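450aa long hypothetical fmu protein (PDB 2YXL) probably methylates cytosine at carbon 5 in RNA, taking the methyl group from S-adenosyl-L-methionine. Local coordinates at residues A267-T275 with A289-L300; S188-A196 with E238-A249. All blocks are in the same frame, centred on the assembly; numbering follows the deposited sequence.

Both contacts are largely buried, but they belong to different parts of the fold. Contact 1 lies in the Rossmann-like methyltransferase domain, where a glycine-containing loop and the end of a parallel strand close round sinefungin; its chemistry is that of a ligand pocket, a carboxylate and backbone N-H groups turned to the ligand with apolar side chains behind. Contact 2 pairs antiparallel strands of a small sheet next to it and runs mainly on backbone bonds, with Lys195 and Glu238 exposed at one end. The two meet at helix 272-280: Arg190 NH1 of contact 2 makes a weak hydrogen bond to Gly272 O of contact 1, and Gln244 touches Lys273.

Contact 1: A267-T275 with A289-L300; sequences AAAPGGKTT and AFDVDKMRMKRL. With SFG (sinefungin), chain B.
Asp291 meets Ala269 directly, and its two carboxylate oxygens also hold the ribose of bound sinefungin. Asp291 OD1 accepts from O3' of the ligand at 2.8 Å, OD2 accepts from O2' at 2.8 Å, and Ala269 N also reaches OD1, 38° above the carboxylate plane. Its chi1 of -156° sets CG opposite the backbone N and turns the carboxylate to the two hydroxyls. Arg296 comes in from the helix: sinefungin O3' lies over one face of its guanidinium, Pro270 CD sits at the edge, and NH2 gives a weak bond to Ala269 O. At the amino acid end of the ligand, Gly271 N and Gly272 N both donate to one carboxylate oxygen, Lys273 N donates to the other, and Ala267 O takes the amino group at 2.9 Å from sinefungin N.

The next shell sets these groups in place. Asp293 N bonds to the anti lone pair of Asp291 OD2, an Asx turn, while Asp293 OD1 caps the helix through Arg296 N. Ala268 N donates to Phe290 O at 3.0 Å, tying the loop to the end of strand 286-290. Behind the loop, Leu300 CD1 meets Thr274 CG2 tip to tip at 3.8 Å and lies against Gly271 CA, where a side chain would collide with it; Leu300 CD2 rests near Ala268 CB.

Replacing Asp291 by an alanine removes the carboxylate and would probably leave both ribose hydroxyls, and the N-H groups of Ala269 and Asp293, without this acceptor. A loop after the first strand and an acidic residue after the second are the hallmarks of class I methyltransferases, so the polar grip on this analogue is consistent with S-adenosyl-L-methionine binding the same way.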
loop_
_atom_site.group_PDB
_atom_site.type_symbol
_atom_site.label_atom_id
_atom_site.label_comp_id
_atom_site.label_asym_id
_atom_site.label_seq_id
_atom_site.Cartn_x
_atom_site.Cartn_y
_atom_site.Cartn_z
ATOM N N ALA A 267 -7.943 -13.601 -5.977
ATOM C CA ALA A 267 -7.240 -13.113 -4.789
ATOM C C ALA A 267 -7.948 -11.834 -4.342
ATOM O O ALA A 267 -7.718 -10.756 -4.897
ATOM C CB ALA A 267 -5.775 -12.857 -5.097
ATOM N N ALA A 268 -8.807 -11.969 -3.333
ATOM C CA ALA A 268 -9.876 -10.995 -3.082
ATOM C C ALA A 268 -9.702 -10.056 -1.888
ATOM O O ALA A 268 -10.050 -8.880 -1.981
ATOM C CB ALA A 268 -11.219 -11.712 -2.993
ATOM N N ALA A 269 -9.189 -10.577 -0.775
ATOM C CA ALA A 269 -9.097 -9.812 0.474
ATOM C C ALA A 269 -8.052 -8.689 0.406
ATOM O O ALA A 269 -7.020 -8.849 -0.249
ATOM C CB ALA A 269 -8.817 -10.745 1.643
ATOM N N PRO A 270 -8.300 -7.550 1.093
ATOM C CA PRO A 270 -9.411 -7.221 1.996
ATOM C C PRO A 270 -10.738 -6.913 1.299
ATOM O O PRO A 270 -11.747 -6.713 1.974
ATOM C CB PRO A 270 -8.902 -5.972 2.720
ATOM C CG PRO A 270 -8.043 -5.304 1.713
ATOM C CD PRO A 270 -7.351 -6.424 0.981
ATOM N N GLY A 271 -10.734 -6.847 -0.030
ATOM C CA GLY A 271 -11.979 -6.760 -0.785
ATOM C C GLY A 271 -12.310 -5.443 -1.459
ATOM O O GLY A 271 -13.481 -5.157 -1.712
ATOM N N GLY A 272 -11.286 -4.648 -1.760
ATOM C CA GLY A 272 -11.480 -3.382 -2.463
ATOM C C GLY A 272 -12.117 -3.578 -3.826
ATOM O O GLY A 272 -13.052 -2.860 -4.193
ATOM N N LYS A 273 -11.620 -4.561 -4.572
ATOM C CA LYS A 273 -12.101 -4.808 -5.928
ATOM C C LYS A 273 -13.349 -5.685 -5.984
ATOM O O LYS A 273 -14.248 -5.425 -6.784
ATOM C CB LYS A 273 -10.991 -5.374 -6.810
ATOM C CG LYS A 273 -9.879 -4.390 -7.080
ATOM C CD LYS A 273 -8.877 -4.939 -8.072
ATOM C CE LYS A 273 -7.617 -4.083 -8.120
ATOM N NZ LYS A 273 -6.878 -4.066 -6.824
ATOM N N THR A 274 -13.412 -6.712 -5.137
ATOM C CA THR A 274 -14.586 -7.596 -5.106
ATOM C C THR A 274 -15.851 -6.865 -4.652
ATOM O O THR A 274 -16.946 -7.165 -5.125
ATOM C CB THR A 274 -14.359 -8.904 -4.283
ATOM O OG1 THR A 274 -15.621 -9.456 -3.890
ATOM C CG2 THR A 274 -13.531 -8.652 -3.051
ATOM N N THR A 275 -15.693 -5.896 -3.756
ATOM C CA THR A 275 -16.813 -5.056 -3.340
ATOM C C THR A 275 -17.227 -4.079 -4.455
ATOM O O THR A 275 -18.393 -3.691 -4.549
ATOM C CB THR A 275 -16.524 -4.331 -1.992
ATOM O OG1 THR A 275 -17.758 -3.960 -1.369
ATOM C CG2 THR A 275 -15.654 -3.095 -2.183
ATOM N N ALA A 289 -15.096 -15.411 -3.863
ATOM C CA ALA A 289 -13.938 -14.662 -3.380
ATOM C C ALA A 289 -12.945 -15.544 -2.619
ATOM O O ALA A 289 -13.217 -15.981 -1.499
ATOM C CB ALA A 289 -14.392 -13.489 -2.519
ATOM N N PHE A 290 -11.793 -15.788 -3.239
ATOM C CA PHE A 290 -10.756 -16.647 -2.672
ATOM C C PHE A 290 -9.641 -15.846 -2.012
ATOM O O PHE A 290 -9.190 -14.835 -2.556
ATOM C CB PHE A 290 -10.150 -17.541 -3.759
ATOM C CG PHE A 290 -11.099 -18.567 -4.309
ATOM C CD1 PHE A 290 -11.928 -18.265 -5.387
ATOM C CD2 PHE A 290 -11.155 -19.844 -3.759
ATOM C CE1 PHE A 290 -12.805 -19.215 -5.903
ATOM C CE2 PHE A 290 -12.030 -20.803 -4.268
ATOM C CZ PHE A 290 -12.856 -20.487 -5.342
ATOM N N ASP A 291 -9.201 -16.307 -0.841
ATOM C CA ASP A 291 -8.013 -15.772 -0.170
ATOM C C ASP A 291 -7.494 -16.727 0.906
ATOM O O ASP A 291 -8.268 -17.236 1.720
ATOM C CB ASP A 291 -8.282 -14.390 0.432
ATOM C CG ASP A 291 -7.016 -13.570 0.596
ATOM O OD1 ASP A 291 -6.838 -12.606 -0.176
ATOM O OD2 ASP A 291 -6.196 -13.893 1.485
ATOM N N VAL A 292 -6.181 -16.955 0.910
ATOM C CA VAL A 292 -5.548 -17.867 1.873
ATOM C C VAL A 292 -5.473 -17.289 3.286
ATOM O O VAL A 292 -5.405 -18.037 4.265
ATOM C CB VAL A 292 -4.128 -18.320 1.424
ATOM C CG1 VAL A 292 -4.220 -19.326 0.288
ATOM C CG2 VAL A 292 -3.250 -17.127 1.038
ATOM N N ASP A 293 -5.487 -15.962 3.382
ATOM C CA ASP A 293 -5.362 -15.276 4.663
ATOM C C ASP A 293 -6.723 -15.116 5.335
ATOM O O ASP A 293 -7.590 -14.390 4.842
ATOM C CB ASP A 293 -4.677 -13.918 4.474
ATOM C CG ASP A 293 -4.094 -13.374 5.763
ATOM O OD1 ASP A 293 -4.869 -12.870 6.605
ATOM O OD2 ASP A 293 -2.856 -13.439 5.932
ATOM N N LYS A 294 -6.897 -15.806 6.460
ATOM C CA LYS A 294 -8.144 -15.792 7.228
ATOM C C LYS A 294 -8.384 -14.431 7.885
ATOM O O LYS A 294 -9.528 -13.988 8.011
ATOM C CB LYS A 294 -8.115 -16.901 8.294
ATOM C CG LYS A 294 -9.448 -17.169 9.007
ATOM C CD LYS A 294 -10.333 -18.177 8.265
ATOM C CE LYS A 294 -10.117 -19.613 8.750
ATOM N NZ LYS A 294 -8.833 -20.213 8.283
ATOM N N MET A 295 -7.296 -13.779 8.287
ATOM C CA MET A 295 -7.351 -12.498 8.990
ATOM C C MET A 295 -7.638 -11.330 8.041
ATOM O O MET A 295 -8.151 -10.291 8.461
ATOM C CB MET A 295 -6.043 -12.267 9.753
ATOM C CG MET A 295 -6.185 -11.436 11.019
ATOM S SD MET A 295 -4.724 -11.533 12.080
ATOM C CE MET A 295 -4.922 -13.149 12.840
ATOM N N ARG A 296 -7.295 -11.507 6.766
ATOM C CA ARG A 296 -7.615 -10.526 5.732
ATOM C C ARG A 296 -9.034 -10.755 5.218
ATOM O O ARG A 296 -9.724 -9.811 4.823
ATOM C CB ARG A 296 -6.621 -10.613 4.569
ATOM C CG ARG A 296 -5.178 -10.253 4.910
ATOM C CD ARG A 296 -4.865 -8.781 4.719
ATOM N NE ARG A 296 -4.948 -8.367 3.317
ATOM C CZ ARG A 296 -3.978 -8.520 2.418
ATOM N NH1 ARG A 296 -2.828 -9.092 2.754
ATOM N NH2 ARG A 296 -4.166 -8.102 1.171
ATOM N N MET A 297 -9.460 -12.017 5.227
ATOM C CA MET A 297 -10.794 -12.403 4.771
ATOM C C MET A 297 -11.888 -11.881 5.704
ATOM O O MET A 297 -12.977 -11.527 5.246
ATOM C CB MET A 297 -10.895 -13.925 4.620
ATOM C CG MET A 297 -12.210 -14.417 4.022
ATOM S SD MET A 297 -12.413 -14.014 2.275
ATOM C CE MET A 297 -11.632 -15.429 1.505
ATOM N N LYS A 298 -11.593 -11.829 7.004
ATOM C CA LYS A 298 -12.552 -11.317 7.988
ATOM C C LYS A 298 -12.844 -9.826 7.783
ATOM O O LYS A 298 -13.919 -9.346 8.152
ATOM C CB LYS A 298 -12.106 -11.625 9.430
ATOM C CG LYS A 298 -10.962 -10.772 9.978
ATOM C CD LYS A 298 -11.471 -9.554 10.754
ATOM C CE LYS A 298 -10.362 -8.535 11.006
ATOM N NZ LYS A 298 -9.322 -9.032 11.954
ATOM N N ARG A 299 -11.889 -9.103 7.198
ATOM C CA ARG A 299 -12.094 -7.703 6.836
ATOM C C ARG A 299 -13.056 -7.599 5.656
ATOM O O ARG A 299 -13.924 -6.725 5.636
ATOM C CB ARG A 299 -10.768 -7.009 6.508
ATOM C CG ARG A 299 -9.841 -6.811 7.701
ATOM C CD ARG A 299 -9.032 -5.522 7.579
ATOM N NE ARG A 299 -8.093 -5.539 6.455
ATOM C CZ ARG A 299 -6.770 -5.658 6.572
ATOM N NH1 ARG A 299 -6.011 -5.659 5.484
ATOM N NH2 ARG A 299 -6.201 -5.765 7.768
ATOM N N LEU A 300 -12.897 -8.502 4.688
ATOM C CA LEU A 300 -13.785 -8.581 3.527
ATOM C C LEU A 300 -15.225 -8.880 3.940
ATOM O O LEU A 300 -16.157 -8.271 3.416
ATOM C CB LEU A 300 -13.270 -9.611 2.506
ATOM C CG LEU A 300 -14.106 -10.020 1.281
ATOM C CD1 LEU A 300 -14.680 -8.830 0.527
ATOM C CD2 LEU A 300 -13.282 -10.875 0.334
HETATM N N SFG B . -7.732 -7.814 -4.747
HETATM C CA SFG B . -7.553 -7.368 -3.354
HETATM C C SFG B . -8.280 -6.026 -3.129
HETATM O O SFG B . -8.610 -5.743 -1.958
HETATM O OXT SFG B . -8.504 -5.316 -4.132
HETATM C CB SFG B . -6.053 -7.263 -3.017
HETATM C CG SFG B . -5.374 -8.644 -3.064
HETATM C CD SFG B . -3.895 -8.600 -2.649
HETATM N NE SFG B . -3.156 -7.774 -3.614
HETATM C "C5'" SFG B . -3.242 -10.000 -2.648
HETATM C "C4'" SFG B . -4.012 -11.070 -1.834
HETATM O "O4'" SFG B . -3.699 -12.342 -2.450
HETATM C "C3'" SFG B . -3.557 -11.201 -0.369
HETATM O "O3'" SFG B . -4.683 -10.965 0.487
HETATM C "C2'" SFG B . -3.075 -12.654 -0.245
HETATM O "O2'" SFG B . -3.490 -13.237 0.997
HETATM C "C1'" SFG B . -3.817 -13.320 -1.399
HETATM N N9 SFG B . -3.212 -14.596 -1.880
HETATM C C8 SFG B . -1.917 -14.832 -2.103
HETATM N N7 SFG B . -1.756 -16.081 -2.541
HETATM C C5 SFG B . -2.957 -16.649 -2.597
HETATM C C6 SFG B . -3.413 -17.912 -2.968
HETATM N N6 SFG B . -2.561 -18.851 -3.375
HETATM N N1 SFG B . -4.731 -18.172 -2.910
HETATM C C2 SFG B . -5.590 -17.245 -2.506
HETATM N N3 SFG B . -5.187 -16.033 -2.145
HETATM C C4 SFG B . -3.884 -15.706 -2.180
#

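Contact 2: S188-A196 with E238-A249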
loop_
_atom_site.group_PDB
_atom_site.type_symbol
_atom_site.label_atom_id
_atom_site.label_comp_id
_atom_site.label_asym_id
_atom_site.label_seq_id
_atom_site.Cartn_x
_atom_site.Cartn_y
_atom_site.Cartn_z
ATOM N N SER A 188 -7.064 8.279 -0.941
ATOM C CA SER A 188 -7.986 7.946 -2.010
ATOM C C SER A 188 -9.076 6.995 -1.517
ATOM O O SER A 188 -8.783 5.967 -0.907
ATOM C CB SER A 188 -7.220 7.338 -3.182
ATOM O OG SER A 188 -8.075 7.120 -4.288
ATOM N N ILE A 189 -10.334 7.353 -1.775
ATOM C CA ILE A 189 -11.489 6.545 -1.359
ATOM C C ILE A 189 -12.479 6.336 -2.505
ATOM O O ILE A 189 -12.555 7.151 -3.426
ATOM C CB ILE A 189 -12.242 7.156 -0.134
ATOM C CG1 ILE A 189 -12.752 8.575 -0.441
ATOM C CG2 ILE A 189 -11.363 7.140 1.118
ATOM C CD1 ILE A 189 -13.821 9.076 0.518
ATOM N N ARG A 190 -13.228 5.235 -2.449
ATOM C CA ARG A 190 -14.297 4.983 -3.412
ATOM C C ARG A 190 -15.655 5.102 -2.730
ATOM O O ARG A 190 -15.831 4.647 -1.598
ATOM C CB ARG A 190 -14.152 3.604 -4.061
ATOM C CG ARG A 190 -14.896 3.478 -5.387
ATOM C CD ARG A 190 -14.912 2.052 -5.931
ATOM N NE ARG A 190 -15.871 1.204 -5.226
ATOM C CZ ARG A 190 -15.546 0.204 -4.409
ATOM N NH1 ARG A 190 -14.273 -0.112 -4.187
ATOM N NH2 ARG A 190 -16.504 -0.493 -3.820
ATOM N N VAL A 191 -16.602 5.724 -3.427
ATOM C CA VAL A 191 -17.970 5.863 -2.941
ATOM C C VAL A 191 -18.794 4.643 -3.356
ATOM O O VAL A 191 -18.845 4.286 -4.536
ATOM C CB VAL A 191 -18.626 7.179 -3.453
ATOM C CG1 VAL A 191 -20.126 7.204 -3.169
ATOM C CG2 VAL A 191 -17.953 8.387 -2.823
ATOM N N ASN A 192 -19.422 4.006 -2.370
ATOM C CA ASN A 192 -20.278 2.845 -2.596
ATOM C C ASN A 192 -21.625 3.265 -3.184
ATOM O O ASN A 192 -22.536 3.666 -2.452
ATOM C CB ASN A 192 -20.459 2.068 -1.281
ATOM C CG ASN A 192 -21.289 0.795 -1.442
ATOM O OD1 ASN A 192 -21.789 0.251 -0.459
ATOM N ND2 ASN A 192 -21.429 0.315 -2.671
ATOM N N THR A 193 -21.737 3.163 -4.509
ATOM C CA THR A 193 -22.943 3.572 -5.242
ATOM C C THR A 193 -24.176 2.768 -4.840
ATOM O O THR A 193 -25.308 3.213 -5.024
ATOM C CB THR A 193 -22.757 3.452 -6.769
ATOM O OG1 THR A 193 -22.344 2.119 -7.102
ATOM C CG2 THR A 193 -21.721 4.450 -7.265
ATOM N N LEU A 194 -23.936 1.587 -4.283
ATOM C CA LEU A 194 -24.989 0.692 -3.830
ATOM C C LEU A 194 -25.694 1.227 -2.580
ATOM O O LEU A 194 -26.799 0.790 -2.251
ATOM C CB LEU A 194 -24.382 -0.683 -3.549
ATOM C CG LEU A 194 -25.156 -1.945 -3.919
ATOM C CD1 LEU A 194 -24.177 -3.027 -4.352
ATOM C CD2 LEU A 194 -26.022 -2.421 -2.760
ATOM N N LYS A 195 -25.060 2.180 -1.898
ATOM C CA LYS A 195 -25.558 2.675 -0.613
ATOM C C LYS A 195 -25.547 4.208 -0.490
ATOM O O LYS A 195 -26.172 4.764 0.414
ATOM C CB LYS A 195 -24.765 2.029 0.530
ATOM C CG LYS A 195 -25.492 1.984 1.869
ATOM C CD LYS A 195 -24.828 1.011 2.830
ATOM C CE LYS A 195 -25.484 -0.361 2.802
ATOM N NZ LYS A 195 -26.749 -0.384 3.587
ATOM N N ALA A 196 -24.844 4.881 -1.400
ATOM C CA ALA A 196 -24.731 6.345 -1.389
ATOM C C ALA A 196 -24.389 6.889 -2.776
ATOM O O ALA A 196 -23.952 6.136 -3.648
ATOM C CB ALA A 196 -23.677 6.786 -0.378
ATOM N N GLU A 238 -21.262 3.448 7.996
ATOM C CA GLU A 238 -22.502 3.136 7.292
ATOM C C GLU A 238 -22.214 2.424 5.969
ATOM O O GLU A 238 -23.134 1.994 5.276
ATOM C CB GLU A 238 -23.326 4.405 7.057
ATOM C CG GLU A 238 -23.977 4.963 8.321
ATOM C CD GLU A 238 -24.433 6.408 8.175
ATOM O OE1 GLU A 238 -23.959 7.106 7.250
ATOM O OE2 GLU A 238 -25.266 6.851 8.995
ATOM N N GLY A 239 -20.931 2.302 5.633
ATOM C CA GLY A 239 -20.494 1.575 4.443
ATOM C C GLY A 239 -20.670 2.343 3.148
ATOM O O GLY A 239 -20.903 1.750 2.092
ATOM N N LYS A 240 -20.555 3.665 3.232
ATOM C CA LYS A 240 -20.708 4.534 2.068
ATOM C C LYS A 240 -19.387 4.730 1.328
ATOM O O LYS A 240 -19.385 5.041 0.133
ATOM C CB LYS A 240 -21.290 5.892 2.477
ATOM C CG LYS A 240 -22.702 5.828 3.050
ATOM C CD LYS A 240 -23.230 7.212 3.403
ATOM C CE LYS A 240 -24.656 7.135 3.925
ATOM N NZ LYS A 240 -25.153 8.463 4.374
ATOM N N ILE A 241 -18.274 4.551 2.042
ATOM C CA ILE A 241 -16.931 4.747 1.481
ATOM C C ILE A 241 -15.940 3.646 1.871
ATOM O O ILE A 241 -16.041 3.051 2.949
ATOM C CB ILE A 241 -16.324 6.128 1.868
ATOM C CG1 ILE A 241 -16.200 6.274 3.391
ATOM C CG2 ILE A 241 -17.135 7.272 1.262
ATOM C CD1 ILE A 241 -15.126 7.243 3.834
ATOM N N ILE A 242 -14.979 3.394 0.983
ATOM C CA ILE A 242 -13.912 2.417 1.215
ATOM C C ILE A 242 -12.590 2.954 0.655
ATOM O O ILE A 242 -12.576 3.611 -0.388
ATOM C CB ILE A 242 -14.265 1.021 0.603
ATOM C CG1 ILE A 242 -13.200 -0.027 0.958
ATOM C CG2 ILE A 242 -14.495 1.114 -0.918
ATOM C CD1 ILE A 242 -13.624 -1.477 0.710
ATOM N N VAL A 243 -11.488 2.690 1.355
ATOM C CA VAL A 243 -10.163 3.127 0.904
ATOM C C VAL A 243 -9.720 2.309 -0.307
ATOM O O VAL A 243 -9.557 1.096 -0.218
ATOM C CB VAL A 243 -9.091 3.026 2.029
ATOM C CG1 VAL A 243 -7.729 3.509 1.531
ATOM C CG2 VAL A 243 -9.512 3.826 3.254
ATOM N N GLN A 244 -9.543 2.983 -1.438
ATOM C CA GLN A 244 -9.080 2.346 -2.667
ATOM C C GLN A 244 -8.410 3.371 -3.573
ATOM O O GLN A 244 -8.901 4.490 -3.725
ATOM C CB GLN A 244 -10.242 1.669 -3.415
ATOM C CG GLN A 244 -9.814 0.936 -4.683
ATOM C CD GLN A 244 -10.945 0.201 -5.384
ATOM O OE1 GLN A 244 -11.925 0.807 -5.826
ATOM N NE2 GLN A 244 -10.797 -1.116 -5.514
ATOM N N GLU A 245 -7.294 2.972 -4.176
ATOM C CA GLU A 245 -6.593 3.797 -5.153
ATOM C C GLU A 245 -7.372 3.869 -6.456
ATOM O O GLU A 245 -8.121 2.948 -6.792
ATOM C CB GLU A 245 -5.186 3.253 -5.419
ATOM C CG GLU A 245 -4.257 3.237 -4.204
ATOM C CD GLU A 245 -3.921 4.629 -3.669
ATOM O OE1 GLU A 245 -4.099 5.639 -4.390
ATOM O OE2 GLU A 245 -3.465 4.712 -2.512
ATOM N N GLU A 246 -7.192 4.971 -7.184
ATOM C CA GLU A 246 -7.849 5.169 -8.475
ATOM C C GLU A 246 -7.567 4.007 -9.438
ATOM O O GLU A 246 -8.486 3.487 -10.074
ATOM C CB GLU A 246 -7.429 6.507 -9.095
ATOM C CG GLU A 246 -8.214 6.894 -10.344
ATOM C CD GLU A 246 -7.604 8.075 -11.073
ATOM O OE1 GLU A 246 -8.137 9.199 -10.941
ATOM O OE2 GLU A 246 -6.583 7.893 -11.766
ATOM N N ALA A 247 -6.299 3.606 -9.524
ATOM C CA ALA A 247 -5.873 2.506 -10.390
ATOM C C ALA A 247 -6.611 1.193 -10.098
ATOM O O ALA A 247 -6.980 0.460 -11.017
ATOM C CB ALA A 247 -4.366 2.309 -10.295
ATOM N N SER A 248 -6.835 0.915 -8.815
ATOM C CA SER A 248 -7.566 -0.275 -8.395
ATOM C C SER A 248 -9.045 -0.235 -8.779
ATOM O O SER A 248 -9.632 -1.267 -9.105
ATOM C CB SER A 248 -7.419 -0.483 -6.891
ATOM O OG SER A 248 -6.075 -0.777 -6.550
ATOM N N ALA A 249 -9.638 0.958 -8.740
ATOM C CA ALA A 249 -11.037 1.145 -9.131
ATOM C C ALA A 249 -11.257 0.927 -10.628
ATOM O O ALA A 249 -12.294 0.402 -11.035
ATOM C CB ALA A 249 -11.517 2.520 -8.731
#
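Arg190 pairs with Ile242 in a four-stranded antiparallel sheet, probably that of the ferredoxin-like domain, joining strand 186-191 to strand 241-243, one of the two edge strands. They form a hydrogen-bonded pair: Arg190 N gives a nearly straight bond (170°) to Ile242 O at 2.7 Å, and Ile242 N returns one to Arg190 O. The Arg190 side chain runs beside that of Ile242 and then bends at chi3 (76°), which brings the guanidinium back so that Ile242 CG2 lies over one of its faces. Its main charged partner is outside the pair, Glu279 of helix 272-280, bound through NH2.

At one end of the ladder Ser188 and Gln244 exchange two bonds. Gln244 N donates to Ser188 O at 3.1 Å, and the hydroxyl Ser188 OG donates to Gln244 O at 2.8 Å. The two bonds lie just before helix 246-255, whose N-cap is Glu245.

Lys240 closes the other end. Lys240 O accepts from Asn192 N at 2.7 Å, while the extended side chain passes alongside Ala196 CB, which is 3.7 Å from Lys240 CG, and carries NZ to a weak salt bridge with Glu238. On the opposite face of the sheet from Arg190, Ile189 CD1 touches Ile241 CG2 at 3.8 Å, and helix 198-207 packs there through Val201.

Arg190 NH1 also reaches Gln244 OE1 at 3.0 Å: the oxygen lies close to the guanidinium plane, but the donor stands 61° above the plane of the amide carbonyl.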